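Local coordinates for putative fusidic acid resistance protein (PDB 2YB5) that confers resistance to the antibiotic fusidic acid, probably by binding elongation factor G and helping to clear it from the ribosome, at residues A[125-137]-A[142-154]. Sequence-based numbering, arbitrary orientation.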
# COMPACT_ATOMS: atom_id res chain seq x y z
N ASP A 125 -5.00 18.88 -2.48
CA ASP A 125 -5.33 20.17 -3.06
C ASP A 125 -4.87 21.24 -2.06
O ASP A 125 -5.61 21.62 -1.16
CB ASP A 125 -6.83 20.29 -3.33
CG ASP A 125 -7.22 21.62 -3.95
OD1 ASP A 125 -6.32 22.35 -4.43
OD2 ASP A 125 -8.43 21.94 -3.96
N ASN A 126 -3.63 21.69 -2.23
CA ASN A 126 -3.01 22.70 -1.37
C ASN A 126 -3.76 24.04 -1.29
O ASN A 126 -3.59 24.78 -0.33
CB ASN A 126 -1.56 22.97 -1.83
CG ASN A 126 -0.66 21.73 -1.78
OD1 ASN A 126 0.46 21.74 -2.30
ND2 ASN A 126 -1.14 20.65 -1.16
N SER A 127 -4.56 24.36 -2.31
CA SER A 127 -5.31 25.64 -2.30
C SER A 127 -6.46 25.65 -1.28
O SER A 127 -6.90 26.72 -0.86
CB SER A 127 -5.80 26.01 -3.71
OG SER A 127 -6.56 24.97 -4.31
N SER A 128 -6.92 24.47 -0.86
CA SER A 128 -7.95 24.34 0.18
C SER A 128 -7.45 23.49 1.35
O SER A 128 -8.23 23.10 2.23
CB SER A 128 -9.24 23.76 -0.41
OG SER A 128 -8.99 22.95 -1.54
N ASN A 129 -6.14 23.23 1.36
CA ASN A 129 -5.51 22.40 2.38
C ASN A 129 -6.26 21.08 2.60
O ASN A 129 -6.59 20.70 3.72
CB ASN A 129 -5.34 23.21 3.66
CG ASN A 129 -4.27 24.28 3.51
OD1 ASN A 129 -3.08 23.96 3.44
ND2 ASN A 129 -4.69 25.54 3.41
N ARG A 130 -6.50 20.39 1.51
CA ARG A 130 -7.34 19.21 1.51
C ARG A 130 -6.54 18.01 0.99
O ARG A 130 -5.61 18.17 0.20
CB ARG A 130 -8.55 19.48 0.62
CG ARG A 130 -9.64 18.43 0.66
CD ARG A 130 -10.87 18.90 -0.12
NE ARG A 130 -11.60 19.96 0.58
CZ ARG A 130 -12.74 20.50 0.17
NH1 ARG A 130 -13.32 20.10 -0.96
NH2 ARG A 130 -13.31 21.45 0.89
N LYS A 131 -6.89 16.81 1.46
CA LYS A 131 -6.48 15.57 0.82
C LYS A 131 -7.74 14.79 0.46
O LYS A 131 -8.68 14.73 1.25
CB LYS A 131 -5.56 14.71 1.70
CG LYS A 131 -5.13 13.37 1.06
CD LYS A 131 -4.43 12.42 2.01
CE LYS A 131 -3.03 12.87 2.44
NZ LYS A 131 -2.09 12.92 1.28
N TYR A 132 -7.72 14.22 -0.74
CA TYR A 132 -8.75 13.33 -1.22
C TYR A 132 -8.18 11.92 -1.25
O TYR A 132 -7.01 11.74 -1.61
CB TYR A 132 -9.13 13.71 -2.65
CG TYR A 132 -9.83 15.02 -2.79
CD1 TYR A 132 -11.21 15.09 -2.67
CD2 TYR A 132 -9.14 16.19 -3.06
CE1 TYR A 132 -11.87 16.27 -2.81
CE2 TYR A 132 -9.79 17.39 -3.20
CZ TYR A 132 -11.16 17.42 -3.07
OH TYR A 132 -11.85 18.60 -3.21
N ILE A 133 -8.99 10.93 -0.88
CA ILE A 133 -8.58 9.54 -0.88
C ILE A 133 -9.64 8.69 -1.57
O ILE A 133 -10.78 8.73 -1.16
CB ILE A 133 -8.33 9.02 0.55
CG1 ILE A 133 -7.02 9.59 1.10
CG2 ILE A 133 -8.31 7.48 0.60
CD1 ILE A 133 -6.94 9.65 2.65
N VAL A 134 -9.27 7.96 -2.61
CA VAL A 134 -10.17 7.09 -3.35
C VAL A 134 -9.62 5.66 -3.31
O VAL A 134 -8.40 5.46 -3.40
CB VAL A 134 -10.38 7.58 -4.81
CG1 VAL A 134 -11.15 6.56 -5.65
CG2 VAL A 134 -11.10 8.94 -4.82
N TYR A 135 -10.52 4.71 -3.16
CA TYR A 135 -10.20 3.29 -3.04
C TYR A 135 -11.41 2.43 -3.43
O TYR A 135 -12.53 2.93 -3.61
CB TYR A 135 -9.76 2.96 -1.60
CG TYR A 135 -10.83 3.27 -0.57
CD1 TYR A 135 -11.78 2.31 -0.23
CD2 TYR A 135 -10.92 4.52 0.04
CE1 TYR A 135 -12.77 2.59 0.70
CE2 TYR A 135 -11.91 4.81 0.95
CZ TYR A 135 -12.83 3.83 1.28
OH TYR A 135 -13.83 4.07 2.18
N LYS A 136 -11.15 1.13 -3.57
CA LYS A 136 -12.20 0.13 -3.78
C LYS A 136 -12.54 -0.51 -2.44
O LYS A 136 -11.64 -0.86 -1.68
CB LYS A 136 -11.72 -0.96 -4.73
CG LYS A 136 -11.53 -0.52 -6.16
CD LYS A 136 -12.85 -0.30 -6.88
CE LYS A 136 -12.68 -0.25 -8.39
NZ LYS A 136 -12.62 -1.61 -9.00
N ASN A 137 -13.83 -0.68 -2.16
CA ASN A 137 -14.27 -1.32 -0.92
C ASN A 137 -14.32 -2.85 -1.05
O ASN A 137 -13.98 -3.41 -2.09
CB ASN A 137 -15.62 -0.75 -0.44
CG ASN A 137 -16.75 -1.03 -1.41
OD1 ASN A 137 -16.69 -1.96 -2.20
ND2 ASN A 137 -17.81 -0.23 -1.33
N PHE A 142 -15.98 1.73 -5.87
CA PHE A 142 -15.25 2.92 -5.50
C PHE A 142 -15.93 3.61 -4.33
O PHE A 142 -17.14 3.77 -4.30
CB PHE A 142 -15.15 3.90 -6.67
CG PHE A 142 -14.13 3.52 -7.71
CD1 PHE A 142 -12.79 3.32 -7.36
CD2 PHE A 142 -14.51 3.40 -9.05
CE1 PHE A 142 -11.84 2.98 -8.34
CE2 PHE A 142 -13.57 3.07 -10.03
CZ PHE A 142 -12.23 2.85 -9.67
N GLU A 143 -15.12 3.97 -3.34
CA GLU A 143 -15.52 4.88 -2.28
C GLU A 143 -14.48 5.99 -2.23
O GLU A 143 -13.39 5.85 -2.80
CB GLU A 143 -15.59 4.17 -0.93
CG GLU A 143 -16.87 3.38 -0.74
CD GLU A 143 -16.86 2.53 0.52
OE1 GLU A 143 -15.88 2.61 1.29
OE2 GLU A 143 -17.85 1.79 0.72
N GLY A 144 -14.82 7.07 -1.55
CA GLY A 144 -13.93 8.20 -1.40
C GLY A 144 -14.25 9.00 -0.16
O GLY A 144 -15.40 9.02 0.33
N ILE A 145 -13.23 9.66 0.36
CA ILE A 145 -13.34 10.52 1.52
C ILE A 145 -12.40 11.69 1.27
O ILE A 145 -11.46 11.57 0.48
CB ILE A 145 -12.94 9.73 2.79
CG1 ILE A 145 -13.39 10.45 4.06
CG2 ILE A 145 -11.44 9.47 2.82
CD1 ILE A 145 -13.01 9.72 5.35
N TYR A 146 -12.64 12.82 1.91
CA TYR A 146 -11.67 13.92 1.92
C TYR A 146 -11.69 14.64 3.25
O TYR A 146 -12.63 14.50 4.03
CB TYR A 146 -11.93 14.91 0.78
CG TYR A 146 -13.16 15.78 0.92
CD1 TYR A 146 -13.11 17.01 1.58
CD2 TYR A 146 -14.37 15.39 0.36
CE1 TYR A 146 -14.24 17.81 1.70
CE2 TYR A 146 -15.51 16.19 0.47
CZ TYR A 146 -15.44 17.39 1.14
OH TYR A 146 -16.57 18.17 1.24
N GLY A 147 -10.64 15.41 3.51
CA GLY A 147 -10.55 16.18 4.74
C GLY A 147 -9.43 17.19 4.70
O GLY A 147 -8.65 17.24 3.75
N GLU A 148 -9.38 18.01 5.75
CA GLU A 148 -8.33 19.00 5.92
C GLU A 148 -7.04 18.35 6.41
O GLU A 148 -7.04 17.52 7.34
CB GLU A 148 -8.76 20.09 6.92
CG GLU A 148 -7.80 21.30 6.97
CD GLU A 148 -8.27 22.42 7.89
OE1 GLU A 148 -9.31 23.05 7.58
OE2 GLU A 148 -7.60 22.66 8.92
N ILE A 149 -5.93 18.74 5.79
CA ILE A 149 -4.62 18.29 6.23
C ILE A 149 -3.65 19.47 6.24
O ILE A 149 -3.42 20.10 5.21
CB ILE A 149 -4.12 17.10 5.36
CG1 ILE A 149 -2.91 16.43 6.02
CG2 ILE A 149 -3.83 17.55 3.92
CD1 ILE A 149 -2.61 15.02 5.51
N SER A 150 -3.11 19.81 7.41
CA SER A 150 -2.17 20.92 7.49
C SER A 150 -0.86 20.58 6.79
O SER A 150 -0.37 19.46 6.90
CB SER A 150 -1.89 21.29 8.94
OG SER A 150 -1.17 22.51 8.99
N PRO A 151 -0.29 21.55 6.04
CA PRO A 151 0.96 21.31 5.33
C PRO A 151 2.18 21.36 6.24
O PRO A 151 3.29 21.06 5.81
CB PRO A 151 1.00 22.46 4.31
CG PRO A 151 0.31 23.58 5.01
CD PRO A 151 -0.76 22.94 5.86
N ASN A 152 1.96 21.73 7.50
CA ASN A 152 3.01 21.69 8.51
C ASN A 152 3.10 20.27 9.07
O ASN A 152 2.24 19.83 9.82
CB ASN A 152 2.71 22.72 9.61
CG ASN A 152 2.58 24.14 9.07
OD1 ASN A 152 3.11 24.47 8.01
ND2 ASN A 152 1.86 24.98 9.81
N LYS A 153 4.16 19.56 8.67
CA LYS A 153 4.28 18.12 8.93
C LYS A 153 5.04 17.86 10.22
O LYS A 153 5.89 18.65 10.61
CB LYS A 153 4.98 17.42 7.76
CG LYS A 153 4.33 17.70 6.40
CD LYS A 153 5.03 17.00 5.24
CE LYS A 153 6.46 17.49 5.05
NZ LYS A 153 6.99 17.16 3.69
N VAL A 154 4.72 16.74 10.88
CA VAL A 154 5.46 16.29 12.07
C VAL A 154 5.75 14.79 11.95
O VAL A 154 4.91 14.01 11.48
CB VAL A 154 4.70 16.58 13.39
CG1 VAL A 154 4.49 18.08 13.58
CG2 VAL A 154 3.37 15.86 13.44
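Glu-143 is held at both carboxylate oxygens, by Tyr-135 of strand 130-136 and by Asn-137 just beyond its end, in this antiparallel hairpin. Tyr-135 OH donates to the anti lone pair of Glu-143 OE1 at 2.7 Å, and Asn-137 ND2 reaches Glu-143 OE2 at 2.9 Å, nearly straight but from well above the carboxylate plane. Two donors thus fix the rotation of the carboxylate, which stands almost upright to the tyrosine ring (82°). With CG between its backbone N and carbonyl carbon (chi1 60°), Tyr-135 swings its ring over the neighbouring strand, where Glu-143 O lies over one ring face.

On the other side of the sheet, Lys-136 bends at chi2 to lay CE over the face of Phe-142, 3.5 Å from the ring centroid. This CH-pi contact is joined by a cation-pi interaction of NZ, which also forms a salt bridge with Asp-140 in the connecting loop. Farther along, Tyr-132 and Tyr-146 lie side by side, their rings inclined at 42°. Tyr-146 CE1 sits over the centre of the Arg-130 guanidinium, 3.4 Å from Arg-130 CZ, the two planes being tilted rather than stacked, and Arg-130 NH1 donates to Tyr-132 OH, tying the three side chains together.

Paired backbone bonds at Lys-131/Gly-147, Ile-133/Ile-145 and Tyr-135/Glu-143 set the register. The hairpin belongs to the antiparallel sheet of the treble-clef zinc-finger region, between strands 121-125 and 167-172. Helix 204-214 packs on Tyr-135 and Ile-145, while helix 92-98 meets Val-134 and Phe-142 on the opposite face.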